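Local structure of putative P450-like enzyme (Streptomyces himastatinicus ATCC 53653, 5Z9I) at residues A[274-279]-A[333-338]; A[13-18]-A[386-391]; A[104-109]-A[135-140]. The protein probably acts as a haem-dependent cytochrome P450 monooxygenase of bacterial secondary metabolism, activating molecular oxygen at its haem iron. The protein carries 1 engineered substitution. All blocks are in the same frame, centred on the assembly; numbering follows the deposited sequence.

In the fold
Contact 2 ties the N-terminal loop to the chain entering the C-terminal strand 390-396, so it closes a loop that takes in nearly the whole protein. Contacts 3 and 1 are nested inside that loop, one after the other. Contact 1 joins helix 270-280 to the loop before helix 350-367, and its centre lies about 17 Å from that of contact 2. Contact 3 pairs helices 96-115 and 132-142, its centre about 25 Å from contact 1 and 28 Å from contact 2. Contacts 2 and 3 lie on opposite sides of the chain's centre. Helix 224-255 borders all three, consistent with a P450 fold built around its haem.

Contact 1. Residues A[274-279]-A[333-338]; sequences LEESMR and SPNAHL
Arg279 and His337 mark the closest approach of the helix segment 274-279 to the chain 333-338, their CA atoms 5.4 Å apart. The latter has no regular structure and bends at Ala336 through an inverse gamma turn, with Asn335 and His337 directed at the helix. The imidazole carries the main polar link: His337 NE2 donates to Glu275 OE1 over 2.6 Å in a nearly straight bond (167°); OE1 lies in the ring plane, and NE2 sits nearly in line with the CD-OE1 bond. The CG of His337 sits between its backbone N and carbonyl carbon (chi1 62°), and the ring presents its NE2 edge to Glu275 and one face to Met278. Met278 CB lies over that face, toward its rim, as a CH-pi contact, 3.8 Å from the ring centroid. Methionine suits this place because its flexible thioether can also reach the haem.

Asn335 brings its amide to the same turn of helix, ND2 3.1 Å from Glu275 O. Its OD1 rests against Arg279 CD at 3.4 Å, buried and without a hydrogen-bonding partner in the model. Arg279 turns its guanidinium onto Glu276 side-on, NE to OE1 at 2.7 Å and NH2 to OE2 at 3.1 Å. Glu276 and Arg279 form the ExxR motif of the P450 family, and a salt bridge from Glu276 OE2 to Arg332 completes the Glu-Arg-Arg triad.

The other oxygen of Glu275, OE2, pairs with Arg354, so one carboxylate serves both a histidine and an arginine. Since His337 ND1 accepts a hydrogen bond from the backbone N of Gly339, the imidazole is probably neutral with its proton on NE2. The ring's rotation is fixed at both nitrogens, which probably helps hold the chain leading to Cys347, the axial haem ligand.

Contact 2. Residues A[13-18]-A[386-391]; sequences PGHFWM and DASGVA
His15 meets Ser388 where the N-terminal loop lies against the chain running from strand 380-381 to strand 390-396, a hairpin whose turn lines the substrate pocket in many P450s and may do so here. The side chain of Ala387 is about 9 Å from the bound haem. His15 centres an inverse gamma turn, and its CG stands anti to the carbonyl carbon (chi1 -59°), which projects the ring out toward Ser388. The hydroxyl OG of Ser388 comes obliquely to the imidazole, 3.0 Å from His15 ND1. Close by, His15 CE1 approaches Ala387 O at 3.3 Å, with the oxygen near the ring plane and at its edge. The strongest polar partner of the histidine is Val385 O, which is hydrogen-bonded to NE2, so the ring is held in its rotation by the backbone just before Asp386. A histidine suits the site because both nitrogens can face polar atoms in a buried place, while a small serine lets the two loops close on each other.

Behind the histidine, His15 CA lies over one face of the Trp17 indole, toward its rim, 3.8 Å above the plane, and the backbone closes into a 3-10 turn through a bond from Met18 N to His15 O.

The stacked ring of His12 lies against His15. Ser388 and Asp386 pair through their backbones with Ser282 and Cys285, just after helix 270-280, while Ala387 rests on Met244 and Val390 on Ala247 of helix 224-255, so the N-terminal loop reaches this long helix through the C-terminal strand region.

Contact 3. Residues A[104-109]-A[135-140]; sequences SRVHGI and LIMISD
Ile109 and Ile136 face each other across two roughly antiparallel helix segments, their axes 10.9 Å apart at closest approach and 144° between their directions. The spacing is wide for helices, and longer side chains bridge it. Met137 and Ile109 share this work: the methionine chain bends at chi2 and chi3 and brings the sulfur to the other helix, where SD lies 3.8 Å from Ile109 CD1 and 4.1 Å from Val106 CG2. Its chi1 of -135° departs from a staggered value, which may cost a little strain. Ile109 CD1 also touches Ile136 CG2 at 4.0 Å, and the two isoleucines slide past each other in opposite directions, their methyl groups side by side. Replacing Met137 with an alanine would probably open a gap between the helices and deprive Val106 and Ile109 of the thioether they pack against.

Toward the outer edge charged side chains join in. Ile109 CD1 simply packs against Asp140 OD2 at 3.7 Å, and the extended chain of Arg105 passes Asp140 at a slant, its guanidinium plane 70° from the carboxylate, with NH1 4.1 Å from Asp140 CB. Arg105 NH1 and Asp140 OD2 are 4.4 Å apart, with no N-H aimed at the oxygen, so their attraction is electrostatic and loose, as suits an exposed arginine. The firm partner of Asp140 is Arg149 at the start of helix 149-164, which forms a salt bridge with OD1.

In the usual P450 lettering these helices probably correspond to D and E. On the inner side Val106 packs on Met355 and Ala359 of helix 350-367, and Met137 on Glu356. Helix 132-142 also rests on helix 149-164 through Leu135 and Phe152, and turns Ile138 to Leu235 of helix 224-255 and to the haem.

Contact 1. Residues A[274-279]-A[333-338]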
ATOM      1  N   LEU A 274       8.662  -2.629 -12.376  1.00 30.58           N
ATOM      2  CA  LEU A 274       7.902  -2.321 -11.183  1.00 30.87           C
ATOM      3  C   LEU A 274       6.517  -2.977 -11.176  1.00 31.45           C
ATOM      4  O   LEU A 274       6.020  -3.377 -10.107  1.00 29.13           O
ATOM      5  CB  LEU A 274       7.772  -0.796 -11.041  1.00 32.07           C
ATOM      6  CG  LEU A 274       9.095  -0.138 -10.639  1.00 33.80           C
ATOM      7  CD1 LEU A 274       9.069   1.342 -11.010  1.00 32.94           C
ATOM      8  CD2 LEU A 274       9.344  -0.356  -9.108  1.00 27.01           C
ATOM      9  N   GLU A 275       5.885  -3.047 -12.354  1.00 30.37           N
ATOM     10  CA  GLU A 275       4.600  -3.739 -12.522  1.00 30.90           C
ATOM     11  C   GLU A 275       4.773  -5.233 -12.276  1.00 34.44           C
ATOM     12  O   GLU A 275       3.896  -5.875 -11.714  1.00 37.37           O
ATOM     13  CB  GLU A 275       4.004  -3.511 -13.936  1.00 32.27           C
ATOM     14  CG  GLU A 275       3.625  -2.068 -14.215  1.00 42.02           C
ATOM     15  CD  GLU A 275       2.737  -1.493 -13.107  1.00 46.21           C
ATOM     16  OE1 GLU A 275       1.730  -2.136 -12.749  1.00 48.54           O
ATOM     17  OE2 GLU A 275       3.051  -0.409 -12.570  1.00 47.83           O
ATOM     18  N   GLU A 276       5.902  -5.789 -12.700  1.00 32.65           N
ATOM     19  CA  GLU A 276       6.153  -7.210 -12.474  1.00 40.02           C
ATOM     20  C   GLU A 276       6.480  -7.484 -11.015  1.00 40.57           C
ATOM     21  O   GLU A 276       6.146  -8.534 -10.479  1.00 43.28           O
ATOM     22  CB  GLU A 276       7.291  -7.731 -13.358  1.00 41.46           C
ATOM     23  CG  GLU A 276       7.719  -9.169 -13.031  1.00 42.63           C
ATOM     24  CD  GLU A 276       6.686 -10.211 -13.442  1.00 46.46           C
ATOM     25  OE1 GLU A 276       5.475  -9.912 -13.423  1.00 50.42           O
ATOM     26  OE2 GLU A 276       7.079 -11.333 -13.824  1.00 47.91           O
ATOM     27  N   SER A 277       7.145  -6.538 -10.378  1.00 38.49           N
ATOM     28  CA  SER A 277       7.367  -6.616  -8.941  1.00 36.05           C
ATOM     29  C   SER A 277       6.027  -6.544  -8.176  1.00 36.25           C
ATOM     30  O   SER A 277       5.811  -7.303  -7.231  1.00 33.90           O
ATOM     31  CB  SER A 277       8.303  -5.500  -8.501  1.00 33.00           C
ATOM     32  OG  SER A 277       8.542  -5.586  -7.121  1.00 35.35           O
ATOM     33  N   MET A 278       5.138  -5.640  -8.599  1.00 34.88           N
ATOM     34  CA  MET A 278       3.777  -5.551  -8.040  1.00 35.71           C
ATOM     35  C   MET A 278       3.062  -6.893  -8.097  1.00 36.06           C
ATOM     36  O   MET A 278       2.428  -7.311  -7.133  1.00 35.84           O
ATOM     37  CB  MET A 278       2.934  -4.522  -8.791  1.00 37.02           C
ATOM     38  CG  MET A 278       3.266  -3.070  -8.497  1.00 36.48           C
ATOM     39  SD  MET A 278       2.970  -2.660  -6.775  1.00 43.60           S
ATOM     40  CE  MET A 278       1.245  -3.145  -6.601  1.00 33.58           C
ATOM     41  N   ARG A 279       3.182  -7.562  -9.243  1.00 36.32           N
ATOM     42  CA  ARG A 279       2.465  -8.806  -9.506  1.00 38.34           C
ATOM     43  C   ARG A 279       3.048  -9.968  -8.705  1.00 38.68           C
ATOM     44  O   ARG A 279       2.334 -10.763  -8.098  1.00 38.33           O
ATOM     45  CB  ARG A 279       2.516  -9.138 -11.003  1.00 35.72           C
ATOM     46  CG  ARG A 279       1.707 -10.370 -11.359  1.00 39.83           C
ATOM     47  CD  ARG A 279       2.095 -10.979 -12.714  1.00 38.37           C
ATOM     48  NE  ARG A 279       3.441 -11.545 -12.741  1.00 40.38           N
ATOM     49  CZ  ARG A 279       3.750 -12.799 -12.403  1.00 44.76           C
ATOM     50  NH1 ARG A 279       2.809 -13.642 -11.991  1.00 43.45           N
ATOM     51  NH2 ARG A 279       5.014 -13.213 -12.477  1.00 48.29           N
ATOM     52  N   SER A 333       4.675  -8.465 -20.451  1.00 53.36           N
ATOM     53  CA  SER A 333       3.449  -7.934 -21.040  1.00 56.46           C
ATOM     54  C   SER A 333       2.694  -9.094 -21.670  1.00 61.24           C
ATOM     55  O   SER A 333       3.307  -9.989 -22.229  1.00 65.39           O
ATOM     56  CB  SER A 333       3.741  -6.854 -22.089  1.00 57.52           C
ATOM     57  N   PRO A 334       1.364  -9.114 -21.542  1.00 62.03           N
ATOM     58  CA  PRO A 334       0.568  -8.205 -20.708  1.00 57.68           C
ATOM     59  C   PRO A 334       0.762  -8.481 -19.212  1.00 55.04           C
ATOM     60  O   PRO A 334       1.377  -9.487 -18.843  1.00 56.80           O
ATOM     61  CB  PRO A 334      -0.871  -8.510 -21.137  1.00 56.81           C
ATOM     62  CG  PRO A 334      -0.813  -9.941 -21.556  1.00 61.65           C
ATOM     63  CD  PRO A 334       0.515 -10.085 -22.259  1.00 63.99           C
ATOM     64  N   ASN A 335       0.244  -7.586 -18.373  1.00 51.39           N
ATOM     65  CA  ASN A 335       0.396  -7.692 -16.924  1.00 47.84           C
ATOM     66  C   ASN A 335      -0.663  -6.852 -16.231  1.00 44.25           C
ATOM     67  O   ASN A 335      -0.380  -5.791 -15.644  1.00 41.73           O
ATOM     68  CB  ASN A 335       1.798  -7.262 -16.487  1.00 46.72           C
ATOM     69  CG  ASN A 335       2.050  -7.507 -15.002  1.00 45.93           C
ATOM     70  OD1 ASN A 335       1.209  -8.074 -14.302  1.00 47.24           O
ATOM     71  ND2 ASN A 335       3.209  -7.065 -14.515  1.00 44.93           N
ATOM     72  N   ALA A 336      -1.888  -7.353 -16.316  1.00 42.95           N
ATOM     73  CA  ALA A 336      -3.037  -6.783 -15.665  1.00 41.79           C
ATOM     74  C   ALA A 336      -3.162  -7.309 -14.221  1.00 41.27           C
ATOM     75  O   ALA A 336      -4.153  -7.936 -13.863  1.00 40.91           O
ATOM     76  CB  ALA A 336      -4.305  -7.105 -16.491  1.00 42.18           C
ATOM     77  N   HIS A 337      -2.153  -7.066 -13.388  1.00 39.25           N
ATOM     78  CA  HIS A 337      -2.179  -7.589 -12.008  1.00 38.59           C
ATOM     79  C   HIS A 337      -3.181  -6.831 -11.112  1.00 39.88           C
ATOM     80  O   HIS A 337      -3.617  -5.739 -11.439  1.00 41.87           O
ATOM     81  CB  HIS A 337      -0.788  -7.513 -11.391  1.00 33.57           C
ATOM     82  CG  HIS A 337      -0.274  -6.120 -11.286  1.00 31.97           C
ATOM     83  ND1 HIS A 337      -0.641  -5.270 -10.265  1.00 36.23           N
ATOM     84  CD2 HIS A 337       0.526  -5.402 -12.103  1.00 36.04           C
ATOM     85  CE1 HIS A 337      -0.066  -4.098 -10.444  1.00 34.79           C
ATOM     86  NE2 HIS A 337       0.640  -4.146 -11.559  1.00 35.26           N
ATOM     87  N   LEU A 338      -3.514  -7.408  -9.968  1.00 38.78           N
ATOM     88  CA  LEU A 338      -4.466  -6.794  -9.048  1.00 36.72           C
ATOM     89  C   LEU A 338      -3.743  -6.089  -7.894  1.00 35.52           C
ATOM     90  O   LEU A 338      -4.325  -5.841  -6.834  1.00 34.30           O
ATOM     91  CB  LEU A 338      -5.440  -7.859  -8.517  1.00 35.37           C
ATOM     92  CG  LEU A 338      -6.348  -8.530  -9.557  1.00 39.08           C
ATOM     93  CD1 LEU A 338      -7.230  -9.653  -8.974  1.00 39.47           C
ATOM     94  CD2 LEU A 338      -7.215  -7.469 -10.230  1.00 40.68           C
TER

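Contact 2. Residues A[13-18]-A[386-391]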
ATOM      1  N   PRO A  13       3.956 -16.996   6.885  1.00 51.33           N
ATOM      2  CA  PRO A  13       3.557 -18.402   6.745  1.00 54.79           C
ATOM      3  C   PRO A  13       2.235 -18.592   5.979  1.00 56.24           C
ATOM      4  O   PRO A  13       1.950 -19.694   5.527  1.00 61.45           O
ATOM      5  CB  PRO A  13       3.426 -18.874   8.198  1.00 54.73           C
ATOM      6  CG  PRO A  13       3.188 -17.612   8.986  1.00 53.14           C
ATOM      7  CD  PRO A  13       3.998 -16.567   8.296  1.00 50.81           C
ATOM      8  N   GLY A  14       1.443 -17.538   5.824  1.00 53.79           N
ATOM      9  CA  GLY A  14       0.184 -17.657   5.114  1.00 54.34           C
ATOM     10  C   GLY A  14       0.307 -17.478   3.610  1.00 55.50           C
ATOM     11  O   GLY A  14      -0.574 -17.884   2.851  1.00 56.25           O
ATOM     12  N   HIS A  15       1.412 -16.879   3.176  1.00 54.49           N
ATOM     13  CA  HIS A  15       1.568 -16.501   1.782  1.00 52.67           C
ATOM     14  C   HIS A  15       2.134 -17.652   0.958  1.00 52.76           C
ATOM     15  O   HIS A  15       3.260 -17.585   0.444  1.00 51.55           O
ATOM     16  CB  HIS A  15       2.455 -15.266   1.674  1.00 52.58           C
ATOM     17  CG  HIS A  15       1.919 -14.076   2.413  1.00 50.06           C
ATOM     18  ND1 HIS A  15       2.664 -12.934   2.625  1.00 47.76           N
ATOM     19  CD2 HIS A  15       0.715 -13.849   2.995  1.00 49.01           C
ATOM     20  CE1 HIS A  15       1.945 -12.059   3.307  1.00 47.63           C
ATOM     21  NE2 HIS A  15       0.756 -12.589   3.543  1.00 47.63           N
ATOM     22  N   PHE A  16       1.319 -18.696   0.824  1.00 52.87           N
ATOM     23  CA  PHE A  16       1.727 -19.925   0.153  1.00 54.78           C
ATOM     24  C   PHE A  16       2.046 -19.709  -1.322  1.00 54.62           C
ATOM     25  O   PHE A  16       2.912 -20.391  -1.857  1.00 56.81           O
ATOM     26  CB  PHE A  16       0.647 -21.004   0.302  1.00 52.95           C
ATOM     27  CG  PHE A  16      -0.687 -20.617  -0.278  1.00 52.06           C
ATOM     28  CD1 PHE A  16      -0.999 -20.913  -1.604  1.00 51.01           C
ATOM     29  CD2 PHE A  16      -1.642 -19.970   0.506  1.00 50.40           C
ATOM     30  CE1 PHE A  16      -2.234 -20.560  -2.141  1.00 49.20           C
ATOM     31  CE2 PHE A  16      -2.875 -19.616  -0.025  1.00 48.10           C
ATOM     32  CZ  PHE A  16      -3.171 -19.911  -1.348  1.00 47.66           C
ATOM     33  N   TRP A  17       1.372 -18.757  -1.974  1.00 51.93           N
ATOM     34  CA  TRP A  17       1.624 -18.494  -3.397  1.00 52.58           C
ATOM     35  C   TRP A  17       3.051 -18.019  -3.658  1.00 51.60           C
ATOM     36  O   TRP A  17       3.549 -18.131  -4.776  1.00 53.79           O
ATOM     37  CB  TRP A  17       0.636 -17.464  -3.954  1.00 53.00           C
ATOM     38  CG  TRP A  17       0.584 -16.193  -3.169  1.00 52.32           C
ATOM     39  CD1 TRP A  17       1.321 -15.064  -3.381  1.00 51.59           C
ATOM     40  CD2 TRP A  17      -0.243 -15.927  -2.031  1.00 51.44           C
ATOM     41  NE1 TRP A  17       0.999 -14.109  -2.445  1.00 51.15           N
ATOM     42  CE2 TRP A  17       0.041 -14.616  -1.605  1.00 49.59           C
ATOM     43  CE3 TRP A  17      -1.194 -16.676  -1.326  1.00 51.66           C
ATOM     44  CZ2 TRP A  17      -0.591 -14.036  -0.510  1.00 47.06           C
ATOM     45  CZ3 TRP A  17      -1.822 -16.096  -0.236  1.00 49.99           C
ATOM     46  CH2 TRP A  17      -1.519 -14.791   0.160  1.00 48.11           C
ATOM     47  N   MET A  18       3.707 -17.499  -2.628  1.00 50.19           N
ATOM     48  CA  MET A  18       5.061 -16.983  -2.780  1.00 50.67           C
ATOM     49  C   MET A  18       6.032 -18.145  -2.839  1.00 54.76           C
ATOM     50  O   MET A  18       7.133 -18.025  -3.389  1.00 54.24           O
ATOM     51  CB  MET A  18       5.421 -16.036  -1.637  1.00 48.89           C
ATOM     52  CG  MET A  18       4.574 -14.752  -1.594  1.00 43.43           C
ATOM     53  SD  MET A  18       4.743 -13.724  -3.064  1.00 44.18           S
ATOM     54  CE  MET A  18       6.511 -13.414  -3.121  1.00 42.74           C
ATOM     55  N   ASP A 386      -1.576  -9.247   5.381  1.00 41.21           N
ATOM     56  CA  ASP A 386      -2.094  -8.734   4.119  1.00 40.75           C
ATOM     57  C   ASP A 386      -1.054  -7.928   3.319  1.00 39.96           C
ATOM     58  O   ASP A 386      -1.393  -7.280   2.337  1.00 38.41           O
ATOM     59  CB  ASP A 386      -3.357  -7.896   4.374  1.00 40.50           C
ATOM     60  CG  ASP A 386      -3.081  -6.658   5.215  1.00 44.21           C
ATOM     61  OD1 ASP A 386      -2.145  -6.708   6.047  1.00 44.49           O
ATOM     62  OD2 ASP A 386      -3.783  -5.626   5.029  1.00 44.76           O
ATOM     63  N   ALA A 387       0.209  -8.002   3.723  1.00 40.66           N
ATOM     64  CA  ALA A 387       1.291  -7.346   2.996  1.00 41.03           C
ATOM     65  C   ALA A 387       2.428  -8.330   2.686  1.00 42.37           C
ATOM     66  O   ALA A 387       2.989  -8.948   3.594  1.00 40.47           O
ATOM     67  CB  ALA A 387       1.832  -6.137   3.794  1.00 40.56           C
ATOM     68  N   SER A 388       2.750  -8.489   1.403  1.00 43.32           N
ATOM     69  CA  SER A 388       3.862  -9.348   1.000  1.00 44.83           C
ATOM     70  C   SER A 388       5.059  -8.495   0.616  1.00 42.43           C
ATOM     71  O   SER A 388       5.040  -7.815  -0.423  1.00 39.51           O
ATOM     72  CB  SER A 388       3.489 -10.254  -0.178  1.00 48.87           C
ATOM     73  OG  SER A 388       2.502 -11.205   0.184  1.00 55.09           O
ATOM     74  N   GLY A 389       6.104  -8.531   1.436  1.00 40.65           N
ATOM     75  CA  GLY A 389       7.286  -7.766   1.106  1.00 40.54           C
ATOM     76  C   GLY A 389       8.310  -7.606   2.205  1.00 40.79           C
ATOM     77  O   GLY A 389       8.074  -7.913   3.384  1.00 38.69           O
ATOM     78  N   VAL A 390       9.455  -7.093   1.780  1.00 38.73           N
ATOM     79  CA  VAL A 390      10.644  -6.900   2.607  1.00 38.14           C
ATOM     80  C   VAL A 390      10.433  -5.921   3.776  1.00 36.96           C
ATOM     81  O   VAL A 390       9.983  -4.798   3.575  1.00 31.81           O
ATOM     82  CB  VAL A 390      11.808  -6.414   1.683  1.00 48.54           C
ATOM     83  CG1 VAL A 390      12.875  -5.716   2.437  1.00 51.60           C
ATOM     84  CG2 VAL A 390      12.382  -7.585   0.922  1.00 49.88           C
ATOM     85  N   ALA A 391      10.757  -6.357   4.996  1.00 38.17           N
ATOM     86  CA  ALA A 391      10.757  -5.462   6.152  1.00 38.96           C
ATOM     87  C   ALA A 391      12.147  -4.854   6.363  1.00 39.53           C
ATOM     88  O   ALA A 391      12.272  -3.703   6.783  1.00 41.82           O
ATOM     89  CB  ALA A 391      10.302  -6.204   7.414  1.00 41.88           C
TER

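Contact 3. Residues A[104-109]-A[135-140]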
ATOM      1  N   SER A 104       8.579  17.242  -9.347  1.00 36.20           N
ATOM      2  CA  SER A 104       9.751  18.114  -9.412  1.00 38.45           C
ATOM      3  C   SER A 104      10.689  17.957  -8.198  1.00 35.74           C
ATOM      4  O   SER A 104      11.826  18.396  -8.242  1.00 35.38           O
ATOM      5  CB  SER A 104       9.328  19.583  -9.517  1.00 41.77           C
ATOM      6  OG  SER A 104       9.128  20.117  -8.215  1.00 47.08           O
ATOM      7  N   ARG A 105      10.199  17.375  -7.107  1.00 33.49           N
ATOM      8  CA  ARG A 105      10.995  17.262  -5.891  1.00 38.79           C
ATOM      9  C   ARG A 105      11.712  15.911  -5.765  1.00 41.04           C
ATOM     10  O   ARG A 105      12.732  15.805  -5.080  1.00 43.37           O
ATOM     11  CB  ARG A 105      10.107  17.480  -4.657  1.00 38.29           C
ATOM     12  CG  ARG A 105       9.659  18.915  -4.467  1.00 43.95           C
ATOM     13  CD  ARG A 105       8.974  19.130  -3.117  1.00 48.06           C
ATOM     14  NE  ARG A 105       8.864  20.556  -2.810  1.00 54.19           N
ATOM     15  CZ  ARG A 105       7.883  21.102  -2.093  1.00 56.36           C
ATOM     16  NH1 ARG A 105       6.908  20.339  -1.598  1.00 52.99           N
ATOM     17  NH2 ARG A 105       7.873  22.415  -1.878  1.00 58.42           N
ATOM     18  N   VAL A 106      11.187  14.899  -6.448  1.00 37.69           N
ATOM     19  CA  VAL A 106      11.487  13.513  -6.123  1.00 37.28           C
ATOM     20  C   VAL A 106      12.969  13.187  -6.321  1.00 38.66           C
ATOM     21  O   VAL A 106      13.536  12.457  -5.517  1.00 38.73           O
ATOM     22  CB  VAL A 106      10.584  12.533  -6.952  1.00 31.76           C
ATOM     23  CG1 VAL A 106      11.033  12.442  -8.405  1.00 29.52           C
ATOM     24  CG2 VAL A 106      10.544  11.151  -6.310  1.00 31.19           C
ATOM     25  N   HIS A 107      13.598  13.753  -7.352  1.00 41.32           N
ATOM     26  CA  HIS A 107      15.010  13.498  -7.650  1.00 44.03           C
ATOM     27  C   HIS A 107      15.933  14.047  -6.565  1.00 43.49           C
ATOM     28  O   HIS A 107      16.829  13.346  -6.102  1.00 43.85           O
ATOM     29  CB  HIS A 107      15.401  14.094  -9.001  1.00 50.53           C
ATOM     30  CG  HIS A 107      15.038  13.234 -10.181  1.00 58.28           C
ATOM     31  ND1 HIS A 107      13.776  12.722 -10.371  1.00 58.85           N
ATOM     32  CD2 HIS A 107      15.777  12.826 -11.242  1.00 63.26           C
ATOM     33  CE1 HIS A 107      13.753  12.014 -11.492  1.00 59.37           C
ATOM     34  NE2 HIS A 107      14.951  12.064 -12.036  1.00 62.54           N
ATOM     35  N   GLY A 108      15.706  15.295  -6.161  1.00 44.05           N
ATOM     36  CA  GLY A 108      16.495  15.922  -5.111  1.00 44.37           C
ATOM     37  C   GLY A 108      16.423  15.210  -3.765  1.00 45.06           C
ATOM     38  O   GLY A 108      17.407  15.152  -3.015  1.00 47.79           O
ATOM     39  N   ILE A 109      15.259  14.663  -3.447  1.00 39.42           N
ATOM     40  CA  ILE A 109      15.113  13.922  -2.202  1.00 41.32           C
ATOM     41  C   ILE A 109      15.839  12.573  -2.259  1.00 40.52           C
ATOM     42  O   ILE A 109      16.534  12.188  -1.321  1.00 39.79           O
ATOM     43  CB  ILE A 109      13.643  13.715  -1.871  1.00 40.30           C
ATOM     44  CG1 ILE A 109      13.040  15.070  -1.471  1.00 42.15           C
ATOM     45  CG2 ILE A 109      13.482  12.670  -0.788  1.00 38.61           C
ATOM     46  CD1 ILE A 109      11.553  15.147  -1.644  1.00 40.37           C
ATOM     47  N   LEU A 135       7.752   8.297   2.719  1.00 29.31           N
ATOM     48  CA  LEU A 135       7.269   9.032   3.886  1.00 30.51           C
ATOM     49  C   LEU A 135       7.494  10.534   3.666  1.00 30.22           C
ATOM     50  O   LEU A 135       6.601  11.338   3.876  1.00 33.97           O
ATOM     51  CB  LEU A 135       7.971   8.566   5.160  1.00 30.67           C
ATOM     52  CG  LEU A 135       7.511   9.238   6.458  1.00 34.77           C
ATOM     53  CD1 LEU A 135       5.998   9.211   6.550  1.00 32.75           C
ATOM     54  CD2 LEU A 135       8.156   8.543   7.673  1.00 40.79           C
ATOM     55  N   ILE A 136       8.695  10.907   3.243  1.00 27.42           N
ATOM     56  CA  ILE A 136       8.985  12.302   2.934  1.00 27.89           C
ATOM     57  C   ILE A 136       8.067  12.816   1.807  1.00 32.01           C
ATOM     58  O   ILE A 136       7.564  13.927   1.879  1.00 36.90           O
ATOM     59  CB  ILE A 136      10.485  12.486   2.538  1.00 35.08           C
ATOM     60  CG1 ILE A 136      11.411  12.157   3.723  1.00 35.98           C
ATOM     61  CG2 ILE A 136      10.751  13.875   2.020  1.00 35.45           C
ATOM     62  CD1 ILE A 136      12.912  12.131   3.367  1.00 35.08           C
ATOM     63  N   MET A 137       7.818  12.009   0.778  1.00 32.11           N
ATOM     64  CA  MET A 137       6.974  12.491  -0.328  1.00 33.91           C
ATOM     65  C   MET A 137       5.512  12.684   0.096  1.00 30.12           C
ATOM     66  O   MET A 137       4.904  13.675  -0.270  1.00 23.53           O
ATOM     67  CB  MET A 137       7.038  11.547  -1.530  1.00 35.95           C
ATOM     68  CG  MET A 137       7.196  12.277  -2.857  1.00 48.70           C
ATOM     69  SD  MET A 137       8.870  12.922  -3.030  1.00 41.90           S
ATOM     70  CE  MET A 137       9.661  11.538  -2.310  1.00 39.71           C
ATOM     71  N   ILE A 138       4.944  11.752   0.867  1.00 29.16           N
ATOM     72  CA  ILE A 138       3.539  11.897   1.244  1.00 29.21           C
ATOM     73  C   ILE A 138       3.414  13.057   2.242  1.00 30.78           C
ATOM     74  O   ILE A 138       2.434  13.790   2.215  1.00 34.11           O
ATOM     75  CB  ILE A 138       2.947  10.596   1.822  1.00 32.35           C
ATOM     76  CG1 ILE A 138       1.425  10.703   1.932  1.00 37.05           C
ATOM     77  CG2 ILE A 138       3.553  10.270   3.182  1.00 32.50           C
ATOM     78  CD1 ILE A 138       0.717  10.571   0.596  1.00 38.35           C
ATOM     79  N   SER A 139       4.439  13.252   3.072  1.00 29.51           N
ATOM     80  CA  SER A 139       4.462  14.340   4.058  1.00 30.45           C
ATOM     81  C   SER A 139       4.518  15.700   3.393  1.00 30.27           C
ATOM     82  O   SER A 139       3.776  16.615   3.767  1.00 33.70           O
ATOM     83  CB  SER A 139       5.656  14.212   5.001  1.00 32.15           C
ATOM     84  OG  SER A 139       5.509  13.116   5.883  1.00 35.16           O
ATOM     85  N   ASP A 140       5.417  15.828   2.423  1.00 29.47           N
ATOM     86  CA  ASP A 140       5.546  17.030   1.614  1.00 30.19           C
ATOM     87  C   ASP A 140       4.226  17.336   0.920  1.00 30.35           C
ATOM     88  O   ASP A 140       3.792  18.480   0.898  1.00 34.86           O
ATOM     89  CB  ASP A 140       6.675  16.877   0.563  1.00 31.24           C
ATOM     90  CG  ASP A 140       8.065  17.113   1.154  1.00 39.73           C
ATOM     91  OD1 ASP A 140       8.157  17.385   2.384  1.00 36.79           O
ATOM     92  OD2 ASP A 140       9.070  17.019   0.396  1.00 45.54           O
TER